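Local atomic coordinates of thiamine phosphate pyrophosphorylase (Bacteroides thetaiotaomicron VPI-5482, PDB entry 3CEU), a protein that probably catalyses the formation of thiamine phosphate, a step of thiamine diphosphate biosynthesis. Residues Ile19-Glu24 / Gln185-Val190; Phe12-Lys17 / Asn177-Cys182; Leu32-Thr37 / Glu43-Leu48; Met1-Val6 / Glu192-Leu197. All blocks are in the same frame, centred on the assembly; numbering follows the deposited sequence.

Contact 1 (Ile19-Glu24 / Gln185-Val190); sequences ITALFE and QNYLAV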
loop_
_atom_site.group_PDB
_atom_site.type_symbol
_atom_site.label_atom_id
_atom_site.label_comp_id
_atom_site.label_asym_id
_atom_site.label_seq_id
_atom_site.Cartn_x
_atom_site.Cartn_y
_atom_site.Cartn_z
ATOM N N ILE A 19 -0.916 10.028 9.467
ATOM C CA ILE A 19 -1.415 9.729 8.131
ATOM C C ILE A 19 -1.622 11.002 7.325
ATOM O O ILE A 19 -1.243 11.083 6.156
ATOM C CB ILE A 19 -2.745 8.950 8.182
ATOM C CG1 ILE A 19 -2.482 7.532 8.713
ATOM C CG2 ILE A 19 -3.391 8.914 6.779
ATOM C CD1 ILE A 19 -3.739 6.679 8.964
ATOM N N THR A 20 -2.223 12.000 7.956
ATOM C CA THR A 20 -2.486 13.264 7.290
ATOM C C THR A 20 -1.174 13.906 6.853
ATOM O O THR A 20 -1.044 14.392 5.724
ATOM C CB THR A 20 -3.248 14.184 8.235
ATOM O OG1 THR A 20 -4.471 13.540 8.614
ATOM C CG2 THR A 20 -3.557 15.516 7.561
ATOM N N ALA A 21 -0.200 13.871 7.754
ATOM C CA ALA A 21 1.121 14.425 7.496
ATOM C C ALA A 21 1.774 13.733 6.293
ATOM O O ALA A 21 2.498 14.366 5.518
ATOM C CB ALA A 21 1.999 14.268 8.750
ATOM N N LEU A 22 1.523 12.432 6.151
ATOM C CA LEU A 22 2.074 11.660 5.040
ATOM C C LEU A 22 1.348 12.043 3.740
ATOM O O LEU A 22 1.962 12.122 2.673
ATOM C CB LEU A 22 1.940 10.146 5.315
ATOM C CG LEU A 22 2.731 9.593 6.520
ATOM C CD1 LEU A 22 2.212 8.224 6.945
ATOM C CD2 LEU A 22 4.199 9.506 6.157
ATOM N N PHE A 23 0.045 12.281 3.811
ATOM C CA PHE A 23 -0.662 12.683 2.602
ATOM C C PHE A 23 -0.103 14.043 2.166
ATOM O O PHE A 23 0.246 14.237 1.001
ATOM C CB PHE A 23 -2.175 12.766 2.844
ATOM C CG PHE A 23 -2.885 11.443 2.697
ATOM C CD1 PHE A 23 -2.766 10.703 1.525
ATOM C CD2 PHE A 23 -3.687 10.946 3.716
ATOM C CE1 PHE A 23 -3.434 9.493 1.368
ATOM C CE2 PHE A 23 -4.361 9.732 3.568
ATOM C CZ PHE A 23 -4.233 9.009 2.391
ATOM N N GLU A 24 0.009 14.968 3.115
ATOM C CA GLU A 24 0.537 16.302 2.847
ATOM C C GLU A 24 1.915 16.273 2.166
ATOM O O GLU A 24 2.294 17.226 1.484
ATOM C CB GLU A 24 0.609 17.099 4.156
ATOM C CG GLU A 24 -0.752 17.613 4.640
ATOM C CD GLU A 24 -0.715 18.170 6.054
ATOM O OE1 GLU A 24 0.240 18.915 6.382
ATOM O OE2 GLU A 24 -1.650 17.875 6.838
ATOM N N GLN A 185 8.826 11.492 21.288
ATOM C CA GLN A 185 8.149 12.741 21.589
ATOM C C GLN A 185 7.466 13.297 20.346
ATOM O O GLN A 185 6.733 14.288 20.411
ATOM C CB GLN A 185 9.144 13.769 22.117
ATOM C CG GLN A 185 8.650 14.500 23.341
ATOM C CD GLN A 185 8.910 13.725 24.610
ATOM O OE1 GLN A 185 10.064 13.500 24.973
ATOM N NE2 GLN A 185 7.843 13.299 25.289
ATOM N N ASN A 186 7.725 12.670 19.208
ATOM C CA ASN A 186 7.113 13.100 17.966
ATOM C C ASN A 186 7.280 12.039 16.892
ATOM O O ASN A 186 7.906 11.002 17.126
ATOM C CB ASN A 186 7.698 14.444 17.515
ATOM C CG ASN A 186 9.172 14.366 17.175
ATOM O OD1 ASN A 186 9.560 13.765 16.169
ATOM N ND2 ASN A 186 10.006 14.982 18.014
ATOM N N TYR A 187 6.695 12.287 15.725
ATOM C CA TYR A 187 6.770 11.339 14.627
ATOM C C TYR A 187 7.541 11.866 13.419
ATOM O O TYR A 187 7.272 11.498 12.271
ATOM C CB TYR A 187 5.363 10.899 14.212
ATOM C CG TYR A 187 4.358 12.017 14.051
ATOM C CD1 TYR A 187 3.564 12.427 15.120
ATOM C CD2 TYR A 187 4.192 12.652 12.823
ATOM C CE1 TYR A 187 2.622 13.443 14.970
ATOM C CE2 TYR A 187 3.255 13.670 12.657
ATOM C CZ TYR A 187 2.472 14.062 13.732
ATOM O OH TYR A 187 1.540 15.067 13.561
ATOM N N LEU A 188 8.514 12.724 13.696
ATOM C CA LEU A 188 9.362 13.307 12.664
ATOM C C LEU A 188 10.096 12.214 11.882
ATOM O O LEU A 188 10.118 12.228 10.648
ATOM C CB LEU A 188 10.374 14.261 13.314
ATOM C CG LEU A 188 10.168 15.749 13.027
ATOM C CD1 LEU A 188 10.981 16.607 13.996
ATOM C CD2 LEU A 188 10.573 16.032 11.592
ATOM N N ALA A 189 10.697 11.271 12.607
ATOM C CA ALA A 189 11.435 10.171 11.984
ATOM C C ALA A 189 10.594 9.440 10.939
ATOM O O ALA A 189 11.110 8.989 9.917
ATOM C CB ALA A 189 11.917 9.176 13.052
ATOM N N VAL A 190 9.301 9.307 11.190
ATOM C CA VAL A 190 8.456 8.635 10.225
ATOM C C VAL A 190 8.283 9.509 8.991
ATOM O O VAL A 190 8.470 9.042 7.871
ATOM C CB VAL A 190 7.086 8.285 10.836
ATOM C CG1 VAL A 190 6.107 7.847 9.737
ATOM C CG2 VAL A 190 7.258 7.152 11.844
#
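Tyr-187 leans toward Ala-21 from the residue just before helix 188-201, and its side chain can be followed outward through several neighbours. CB lies beside the ring of Phe-179. CG sits between the backbone N and the carbonyl carbon (chi1 47°), which swings the ring over toward helix 15-24. On one flank of the ring, CE2 meets CB of Ala-21 obliquely at 4.1 Å. At the tip, OH packs against Lys-17, one turn earlier on the same helix. Alanine suits its position because a lone methyl lets the large ring come close to the helix. Deeper in the interface, CD2 of Leu-22 reaches CG1 of Val-190 at 4.4 Å; both branched residues are buried, and Ile-191 and Phe-194 add to the apolar layer around the leucine. No hydrogen bond crosses between the segments, so they meet through apolar groups.

The polar bond lies within segment 185-190. Asn-186 OD1 accepts from Leu-188 N at 2.9 Å, in the carbonyl plane and on a lone pair, with an N-H...O angle of 158°. This Asx turn leads into the helix, whose N-cap is Tyr-187. Helices 15-24 and 188-201 are the first and last long helices of the shell, brought side by side as expected where a beta/alpha TIM barrel closes.

Contact 2 (Phe12-Lys17 / Asn177-Cys182); sequences FVEEDK and NKFDAC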
loop_
_atom_site.group_PDB
_atom_site.type_symbol
_atom_site.label_atom_id
_atom_site.label_comp_id
_atom_site.label_asym_id
_atom_site.label_seq_id
_atom_site.Cartn_x
_atom_site.Cartn_y
_atom_site.Cartn_z
ATOM N N PHE A 12 -4.024 3.354 16.901
ATOM C CA PHE A 12 -3.237 4.039 17.922
ATOM C C PHE A 12 -3.385 5.558 17.830
ATOM O O PHE A 12 -3.560 6.107 16.741
ATOM C CB PHE A 12 -1.753 3.645 17.837
ATOM C CG PHE A 12 -1.073 4.071 16.566
ATOM C CD1 PHE A 12 -1.228 3.335 15.393
ATOM C CD2 PHE A 12 -0.261 5.202 16.547
ATOM C CE1 PHE A 12 -0.585 3.718 14.222
ATOM C CE2 PHE A 12 0.390 5.597 15.382
ATOM C CZ PHE A 12 0.227 4.853 14.216
ATOM N N VAL A 13 -3.326 6.227 18.980
ATOM C CA VAL A 13 -3.463 7.680 19.038
ATOM C C VAL A 13 -2.404 8.364 18.189
ATOM O O VAL A 13 -1.261 7.906 18.122
ATOM C CB VAL A 13 -3.328 8.202 20.482
ATOM C CG1 VAL A 13 -4.526 7.777 21.303
ATOM C CG2 VAL A 13 -2.038 7.676 21.100
ATOM N N GLU A 14 -2.789 9.468 17.557
ATOM C CA GLU A 14 -1.884 10.224 16.698
ATOM C C GLU A 14 -1.764 9.630 15.295
ATOM O O GLU A 14 -1.192 10.255 14.400
ATOM C CB GLU A 14 -0.498 10.336 17.346
ATOM C CG GLU A 14 -0.414 11.448 18.385
ATOM C CD GLU A 14 0.931 11.510 19.080
ATOM O OE1 GLU A 14 1.224 10.609 19.900
ATOM O OE2 GLU A 14 1.693 12.461 18.803
ATOM N N GLU A 15 -2.320 8.433 15.105
ATOM C CA GLU A 15 -2.280 7.763 13.804
ATOM C C GLU A 15 -2.889 8.645 12.705
ATOM O O GLU A 15 -2.358 8.713 11.592
ATOM C CB GLU A 15 -3.040 6.431 13.863
ATOM C CG GLU A 15 -2.905 5.594 12.594
ATOM C CD GLU A 15 -3.774 4.338 12.590
ATOM O OE1 GLU A 15 -3.619 3.527 11.653
ATOM O OE2 GLU A 15 -4.605 4.162 13.509
ATOM N N ASP A 16 -3.992 9.319 13.025
ATOM C CA ASP A 16 -4.655 10.192 12.065
ATOM C C ASP A 16 -3.761 11.373 11.675
ATOM O O ASP A 16 -3.753 11.803 10.519
ATOM C CB ASP A 16 -5.986 10.708 12.633
ATOM C CG ASP A 16 -5.803 11.785 13.695
ATOM O OD1 ASP A 16 -5.168 11.511 14.730
ATOM O OD2 ASP A 16 -6.299 12.907 13.489
ATOM N N LYS A 17 -3.010 11.891 12.643
ATOM C CA LYS A 17 -2.106 13.018 12.401
ATOM C C LYS A 17 -0.958 12.577 11.516
ATOM O O LYS A 17 -0.563 13.272 10.581
ATOM C CB LYS A 17 -1.511 13.538 13.714
ATOM C CG LYS A 17 -2.335 14.588 14.452
ATOM C CD LYS A 17 -3.621 14.035 15.025
ATOM C CE LYS A 17 -4.236 15.027 16.008
ATOM N NZ LYS A 17 -3.357 15.224 17.206
ATOM N N ASN A 177 7.525 1.224 11.911
ATOM C CA ASN A 177 8.442 0.790 12.954
ATOM C C ASN A 177 9.339 1.947 13.405
ATOM O O ASN A 177 10.052 1.840 14.414
ATOM C CB ASN A 177 9.305 -0.374 12.443
ATOM C CG ASN A 177 8.489 -1.655 12.199
ATOM O OD1 ASN A 177 8.945 -2.587 11.527
ATOM N ND2 ASN A 177 7.280 -1.701 12.759
ATOM N N LYS A 178 9.298 3.053 12.663
ATOM C CA LYS A 178 10.107 4.234 12.969
ATOM C C LYS A 178 9.441 5.093 14.028
ATOM O O LYS A 178 9.894 6.192 14.325
ATOM C CB LYS A 178 10.332 5.070 11.701
ATOM C CG LYS A 178 11.785 5.450 11.453
ATOM C CD LYS A 178 12.671 4.216 11.385
ATOM C CE LYS A 178 12.486 3.437 10.087
ATOM N NZ LYS A 178 13.147 4.117 8.935
ATOM N N PHE A 179 8.355 4.594 14.596
ATOM C CA PHE A 179 7.667 5.349 15.627
ATOM C C PHE A 179 7.152 4.442 16.722
ATOM O O PHE A 179 6.488 3.444 16.451
ATOM C CB PHE A 179 6.503 6.138 15.031
ATOM C CG PHE A 179 5.675 6.860 16.053
ATOM C CD1 PHE A 179 4.426 6.372 16.428
ATOM C CD2 PHE A 179 6.141 8.036 16.637
ATOM C CE1 PHE A 179 3.649 7.050 17.364
ATOM C CE2 PHE A 179 5.377 8.724 17.575
ATOM C CZ PHE A 179 4.126 8.236 17.942
ATOM N N ASP A 180 7.469 4.786 17.963
ATOM C CA ASP A 180 6.998 4.004 19.094
ATOM C C ASP A 180 6.246 4.936 20.027
ATOM O O ASP A 180 6.826 5.853 20.617
ATOM C CB ASP A 180 8.158 3.346 19.837
ATOM C CG ASP A 180 8.994 2.466 18.940
ATOM O OD1 ASP A 180 8.409 1.676 18.166
ATOM O OD2 ASP A 180 10.239 2.557 19.020
ATOM N N ALA A 181 4.948 4.695 20.159
ATOM C CA ALA A 181 4.093 5.523 21.002
ATOM C C ALA A 181 4.575 5.631 22.441
ATOM O O ALA A 181 5.018 4.651 23.035
ATOM C CB ALA A 181 2.668 4.979 20.972
ATOM N N CYS A 182 4.484 6.837 22.991
ATOM C CA CYS A 182 4.872 7.105 24.371
ATOM C C CYS A 182 6.359 7.027 24.622
ATOM O O CYS A 182 6.812 7.320 25.726
ATOM C CB CYS A 182 4.165 6.144 25.328
ATOM S SG CYS A 182 2.388 6.163 25.228
#
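Phe-12 O accepts a hydrogen bond from Glu-15 N at 3.1 Å, closing a type II beta turn that places both Phe-12 and Glu-14 against Phe-179. In this turn Glu-14 takes a positive phi (82°), and it is also the N-cap of helix 15-24, so the chain passes from turn to helix without a break. Phe-12 sets out toward the other segment, and with CG held between its backbone N and carbonyl carbon (chi1 65°) its ring reaches Phe-179. Its CE2 touches CE1 of Phe-179 at 4.1 Å, and the two aromatic side chains cross obliquely. Behind this meeting, CB of Glu-15 lies 3.6 Å above the plane of the Phe-12 ring, over its centre, so the turn folds back on its own aromatic residue.

The pairing joins the loop after the first strand of the TIM barrel to the connection between helices 173-176 and 188-201, near the seam where the first and last barrel strands meet. Phe-179 suits this irregular connection because it can bury a broad apolar surface; its other neighbours include Ile-18, Tyr-187 and Val-190. At the rim of its ring, near the plane, OE1 of Glu-14 approaches CZ at 4.2 Å, where the ring hydrogens carry a slight positive charge. The carboxylate of Glu-15 turns to Lys-34, with which it forms a salt bridge.

Contact 3 (Leu32-Thr37 / Glu43-Leu48); sequences LRKPET and ERLLTL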
loop_
_atom_site.group_PDB
_atom_site.type_symbol
_atom_site.label_atom_id
_atom_site.label_comp_id
_atom_site.label_asym_id
_atom_site.label_seq_id
_atom_site.Cartn_x
_atom_site.Cartn_y
_atom_site.Cartn_z
ATOM N N LEU A 32 -5.738 0.938 4.066
ATOM C CA LEU A 32 -6.267 0.804 5.417
ATOM C C LEU A 32 -6.498 -0.667 5.713
ATOM O O LEU A 32 -7.406 -1.286 5.166
ATOM C CB LEU A 32 -7.585 1.582 5.544
ATOM C CG LEU A 32 -8.321 1.545 6.880
ATOM C CD1 LEU A 32 -7.404 2.024 8.001
ATOM C CD2 LEU A 32 -9.562 2.419 6.798
ATOM N N ARG A 33 -5.660 -1.227 6.573
ATOM C CA ARG A 33 -5.783 -2.630 6.945
ATOM C C ARG A 33 -5.774 -2.762 8.463
ATOM O O ARG A 33 -4.745 -2.570 9.112
ATOM C CB ARG A 33 -4.641 -3.433 6.309
ATOM C CG ARG A 33 -4.630 -4.932 6.588
ATOM C CD ARG A 33 -3.585 -5.620 5.712
ATOM N NE ARG A 33 -3.320 -7.004 6.090
ATOM C CZ ARG A 33 -2.682 -7.382 7.201
ATOM N NH1 ARG A 33 -2.235 -6.483 8.071
ATOM N NH2 ARG A 33 -2.472 -8.673 7.438
ATOM N N LYS A 34 -6.949 -3.059 9.013
ATOM C CA LYS A 34 -7.143 -3.232 10.451
ATOM C C LYS A 34 -7.873 -4.558 10.661
ATOM O O LYS A 34 -9.082 -4.579 10.897
ATOM C CB LYS A 34 -8.006 -2.103 11.016
ATOM C CG LYS A 34 -7.475 -0.700 10.782
ATOM C CD LYS A 34 -6.110 -0.518 11.416
ATOM C CE LYS A 34 -5.639 0.927 11.330
ATOM N NZ LYS A 34 -4.276 1.063 11.900
ATOM N N PRO A 35 -7.140 -5.677 10.601
ATOM C CA PRO A 35 -7.687 -7.027 10.772
ATOM C C PRO A 35 -8.587 -7.205 11.990
ATOM O O PRO A 35 -8.227 -6.799 13.093
ATOM C CB PRO A 35 -6.439 -7.898 10.876
ATOM C CG PRO A 35 -5.395 -7.114 10.119
ATOM C CD PRO A 35 -5.667 -5.712 10.558
ATOM N N GLU A 36 -9.751 -7.819 11.785
ATOM C CA GLU A 36 -10.694 -8.096 12.875
ATOM C C GLU A 36 -10.886 -6.907 13.814
ATOM O O GLU A 36 -10.513 -6.972 14.987
ATOM C CB GLU A 36 -10.194 -9.292 13.699
ATOM C CG GLU A 36 -9.984 -10.604 12.928
ATOM C CD GLU A 36 -11.285 -11.314 12.570
ATOM O OE1 GLU A 36 -12.121 -11.548 13.476
ATOM O OE2 GLU A 36 -11.459 -11.657 11.378
ATOM N N THR A 37 -11.492 -5.835 13.321
ATOM C CA THR A 37 -11.677 -4.655 14.155
ATOM C C THR A 37 -13.047 -4.007 13.969
ATOM O O THR A 37 -13.551 -3.937 12.852
ATOM C CB THR A 37 -10.587 -3.631 13.825
ATOM O OG1 THR A 37 -9.336 -4.316 13.670
ATOM C CG2 THR A 37 -10.454 -2.614 14.938
ATOM N N GLU A 43 -14.170 4.289 11.139
ATOM C CA GLU A 43 -14.901 5.517 10.870
ATOM C C GLU A 43 -14.260 6.680 11.622
ATOM O O GLU A 43 -14.120 7.776 11.080
ATOM C CB GLU A 43 -16.368 5.376 11.292
ATOM C CG GLU A 43 -17.187 4.365 10.498
ATOM C CD GLU A 43 -18.594 4.197 11.063
ATOM O OE1 GLU A 43 -18.723 3.715 12.220
ATOM O OE2 GLU A 43 -19.576 4.542 10.359
ATOM N N ARG A 44 -13.855 6.442 12.867
ATOM C CA ARG A 44 -13.233 7.490 13.679
ATOM C C ARG A 44 -11.979 8.025 13.000
ATOM O O ARG A 44 -11.798 9.233 12.862
ATOM C CB ARG A 44 -12.907 6.943 15.080
ATOM C CG ARG A 44 -14.138 6.336 15.773
ATOM C CD ARG A 44 -13.868 5.710 17.149
ATOM N NE ARG A 44 -13.754 6.693 18.229
ATOM C CZ ARG A 44 -12.654 7.385 18.505
ATOM N NH1 ARG A 44 -11.555 7.206 17.780
ATOM N NH2 ARG A 44 -12.651 8.252 19.509
ATOM N N LEU A 45 -11.126 7.114 12.556
ATOM C CA LEU A 45 -9.900 7.499 11.885
ATOM C C LEU A 45 -10.220 8.244 10.590
ATOM O O LEU A 45 -9.702 9.333 10.353
ATOM C CB LEU A 45 -9.056 6.253 11.600
ATOM C CG LEU A 45 -7.574 6.444 11.276
ATOM C CD1 LEU A 45 -6.873 5.093 11.215
ATOM C CD2 LEU A 45 -7.427 7.169 9.971
ATOM N N LEU A 46 -11.079 7.672 9.753
ATOM C CA LEU A 46 -11.425 8.320 8.487
ATOM C C LEU A 46 -12.005 9.724 8.680
ATOM O O LEU A 46 -11.758 10.614 7.874
ATOM C CB LEU A 46 -12.408 7.447 7.690
ATOM C CG LEU A 46 -11.909 6.042 7.343
ATOM C CD1 LEU A 46 -13.078 5.147 6.959
ATOM C CD2 LEU A 46 -10.879 6.123 6.232
ATOM N N THR A 47 -12.767 9.923 9.750
ATOM C CA THR A 47 -13.364 11.231 10.016
ATOM C C THR A 47 -12.315 12.300 10.335
ATOM O O THR A 47 -12.481 13.457 9.970
ATOM C CB THR A 47 -14.361 11.180 11.200
ATOM O OG1 THR A 47 -15.341 10.165 10.962
ATOM C CG2 THR A 47 -15.060 12.518 11.355
ATOM N N LEU A 48 -11.246 11.907 11.023
ATOM C CA LEU A 48 -10.169 12.827 11.395
ATOM C C LEU A 48 -9.289 13.217 10.229
ATOM O O LEU A 48 -8.692 14.295 10.227
ATOM C CB LEU A 48 -9.283 12.208 12.466
ATOM C CG LEU A 48 -9.722 12.400 13.914
ATOM C CD1 LEU A 48 -11.223 12.217 14.028
ATOM C CD2 LEU A 48 -8.975 11.395 14.800
#
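The chain leaves strand 29-32 at Leu-32, runs through an irregular loop and returns as helix 39-48, bringing the CA atoms of Leu-32 and Leu-46 to 9.6 Å. Leucines fill the gap. Leu-32 points toward the helix with CG anti to the backbone N (chi1 179°), and its two methyls part company: CD2 meets CD2 of Leu-46 at 4.0 Å, while CD1 lies 4.5 Å from CD1 of Leu-45. Leu-46 starts off to one side, but its CD2 end swings in to Leu-32. Leu-45 points inward directly. A branched leucine suits the end of the strand, since Leu-32 can present one methyl to each of two neighbours in this buried layer.

Lys-34 serves two roles. Its aliphatic part packs on Leu-45, with CE 4.3 Å from CD1. Its buried ammonium is well satisfied: NZ donates to the carbonyl oxygens of Thr-8 and Thr-10 and has a cation-pi contact with Phe-11.

On the helix, Glu-43 O is gripped twice by Thr-47, from OG1 at 2.7 Å and from the backbone N at 2.9 Å. The two donors reach it from opposite faces of its plane, and OG1 lies 40° out of that plane. Thr-47 is exposed, and its hydroxyl turns back to bond the carbonyl one turn earlier in its own helix. Strand, loop and covering helix together form one beta-alpha unit of the TIM barrel, with the loop at the C-terminal end of the strand.

Contact 4 (Met1-Val6 / Glu192-Leu197); sequences MKLIVV and EHFKKL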
loop_
_atom_site.group_PDB
_atom_site.type_symbol
_atom_site.label_atom_id
_atom_site.label_comp_id
_atom_site.label_asym_id
_atom_site.label_seq_id
_atom_site.Cartn_x
_atom_site.Cartn_y
_atom_site.Cartn_z
HETATM N N MSE A 1 7.971 5.650 -9.694
HETATM C CA MSE A 1 6.865 4.687 -9.422
HETATM C C MSE A 1 6.092 5.061 -8.165
HETATM O O MSE A 1 6.614 5.738 -7.281
HETATM C CB MSE A 1 7.422 3.270 -9.271
HETATM C CG MSE A 1 8.464 3.115 -8.179
HETATM SE SE MSE A 1 8.883 1.249 -7.821
HETATM C CE MSE A 1 9.774 1.462 -6.115
ATOM N N LYS A 2 4.846 4.614 -8.082
ATOM C CA LYS A 2 4.025 4.916 -6.918
ATOM C C LYS A 2 4.596 4.291 -5.647
ATOM O O LYS A 2 5.253 3.248 -5.683
ATOM C CB LYS A 2 2.592 4.424 -7.139
ATOM C CG LYS A 2 1.816 5.216 -8.188
ATOM C CD LYS A 2 0.404 4.671 -8.364
ATOM C CE LYS A 2 -0.415 5.543 -9.304
ATOM N NZ LYS A 2 0.309 5.766 -10.587
ATOM N N LEU A 3 4.355 4.959 -4.527
ATOM C CA LEU A 3 4.804 4.492 -3.224
ATOM C C LEU A 3 3.569 4.340 -2.338
ATOM O O LEU A 3 3.010 5.325 -1.854
ATOM C CB LEU A 3 5.786 5.493 -2.601
ATOM C CG LEU A 3 6.362 5.088 -1.239
ATOM C CD1 LEU A 3 6.997 3.706 -1.359
ATOM C CD2 LEU A 3 7.377 6.112 -0.764
ATOM N N ILE A 4 3.145 3.097 -2.139
ATOM C CA ILE A 4 1.966 2.790 -1.338
ATOM C C ILE A 4 2.346 2.410 0.084
ATOM O O ILE A 4 3.294 1.647 0.305
ATOM C CB ILE A 4 1.168 1.623 -1.961
ATOM C CG1 ILE A 4 0.818 1.955 -3.418
ATOM C CG2 ILE A 4 -0.092 1.362 -1.160
ATOM C CD1 ILE A 4 0.346 0.762 -4.227
ATOM N N VAL A 5 1.598 2.952 1.042
ATOM C CA VAL A 5 1.822 2.682 2.463
ATOM C C VAL A 5 0.637 1.930 3.068
ATOM O O VAL A 5 -0.512 2.316 2.864
ATOM C CB VAL A 5 1.995 3.998 3.284
ATOM C CG1 VAL A 5 2.012 3.677 4.781
ATOM C CG2 VAL A 5 3.284 4.714 2.884
ATOM N N VAL A 6 0.910 0.853 3.801
ATOM C CA VAL A 6 -0.165 0.123 4.459
ATOM C C VAL A 6 -0.130 0.532 5.932
ATOM O O VAL A 6 0.953 0.661 6.519
ATOM C CB VAL A 6 0.010 -1.421 4.379
ATOM C CG1 VAL A 6 -1.193 -2.100 5.021
ATOM C CG2 VAL A 6 0.159 -1.877 2.940
ATOM N N GLU A 192 10.172 12.042 7.996
ATOM C CA GLU A 192 11.441 12.248 7.321
ATOM C C GLU A 192 11.833 11.021 6.517
ATOM O O GLU A 192 12.356 11.129 5.404
ATOM C CB GLU A 192 12.539 12.607 8.333
ATOM C CG GLU A 192 12.242 13.893 9.094
ATOM C CD GLU A 192 13.380 14.331 9.994
ATOM O OE1 GLU A 192 14.338 14.951 9.495
ATOM O OE2 GLU A 192 13.321 14.052 11.209
ATOM N N HIS A 193 11.566 9.848 7.072
ATOM C CA HIS A 193 11.913 8.608 6.383
ATOM C C HIS A 193 11.012 8.383 5.161
ATOM O O HIS A 193 11.436 7.759 4.184
ATOM C CB HIS A 193 11.805 7.430 7.346
ATOM C CG HIS A 193 12.268 6.135 6.766
ATOM N ND1 HIS A 193 13.585 5.902 6.428
ATOM C CD2 HIS A 193 11.580 5.026 6.413
ATOM C CE1 HIS A 193 13.684 4.701 5.884
ATOM N NE2 HIS A 193 12.485 4.152 5.863
ATOM N N PHE A 194 9.781 8.898 5.206
ATOM C CA PHE A 194 8.859 8.752 4.076
ATOM C C PHE A 194 9.358 9.596 2.900
ATOM O O PHE A 194 9.394 9.127 1.760
ATOM C CB PHE A 194 7.439 9.192 4.457
ATOM C CG PHE A 194 6.506 9.314 3.273
ATOM C CD1 PHE A 194 6.204 10.559 2.733
ATOM C CD2 PHE A 194 5.982 8.178 2.660
ATOM C CE1 PHE A 194 5.395 10.674 1.588
ATOM C CE2 PHE A 194 5.172 8.278 1.515
ATOM C CZ PHE A 194 4.880 9.525 0.978
ATOM N N LYS A 195 9.744 10.837 3.195
ATOM C CA LYS A 195 10.250 11.745 2.178
ATOM C C LYS A 195 11.473 11.129 1.515
ATOM O O LYS A 195 11.672 11.262 0.297
ATOM C CB LYS A 195 10.643 13.092 2.785
ATOM C CG LYS A 195 9.494 13.930 3.316
ATOM C CD LYS A 195 9.998 15.321 3.663
ATOM C CE LYS A 195 8.888 16.220 4.150
ATOM N NZ LYS A 195 9.358 17.636 4.276
ATOM N N LYS A 196 12.303 10.461 2.311
ATOM C CA LYS A 196 13.489 9.828 1.755
ATOM C C LYS A 196 13.041 8.751 0.755
ATOM O O LYS A 196 13.490 8.749 -0.386
ATOM C CB LYS A 196 14.340 9.215 2.873
ATOM C CG LYS A 196 15.562 8.452 2.374
ATOM C CD LYS A 196 16.204 7.604 3.478
ATOM C CE LYS A 196 17.019 8.448 4.455
ATOM N NZ LYS A 196 17.751 7.616 5.459
ATOM N N LEU A 197 12.135 7.865 1.165
ATOM C CA LEU A 197 11.673 6.810 0.278
ATOM C C LEU A 197 10.974 7.371 -0.960
ATOM O O LEU A 197 11.087 6.814 -2.053
ATOM C CB LEU A 197 10.729 5.857 1.019
ATOM C CG LEU A 197 11.272 5.171 2.288
ATOM C CD1 LEU A 197 10.175 4.304 2.924
ATOM C CD2 LEU A 197 12.486 4.302 1.943
#
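Leu-3 drives its CD2 methyl into a notch on helix 192-197, lying 3.8 Å from CE2 of Phe-194 and also 3.8 Å from CB of Leu-197. With CG anti to the backbone N (chi1 -178°), the side chain stands out from the strand toward the helix, and it crosses that of Leu-197 at about a right angle. Phe-194 begins off to one side of the strand, yet its ring comes in far enough for CE2 to be touched obliquely by Leu-3 and again by CG2 of Val-5 at 4.3 Å. A leucine reaches into the notch; the shorter valine, two residues on and on the same face of the strand, needs only to fill beside the ring. Ile-4 between them points the other way, toward the barrel interior.

No polar bond links the segments, and all four touching residues are buried. Leu-175 and Trp-176, from the short helix 173-176, join the same apolar layer. Strand 2-6 and helix 192-197 run roughly antiparallel, at 148°, with their axes 10.7 Å apart. Packing of the last helix on the outer face of the first strand, where the barrel closes, is characteristic of the eight-stranded TIM barrel.

In the fold
From the N terminus, strand 2-6 opens the loop that contact 4 closes with helix 188-201, and every other contact nests inside it. Contact 2 begins next, in the turn before helix 15-24, and contact 1 starts on that helix. Their return segments lie in the same order, 177-182 then 185-190, so the two loops cross. Contact 3, a local one joining strand 29-32 to helix 39-48, nests within both. Contacts 1, 2 and 4 thus bring the last part of the chain back to the first and close the barrel seam, while contact 3 is joined to contact 2 by Asp-16 packing on Leu-48 and to contact 1 by Ile-19 packing on Leu-45.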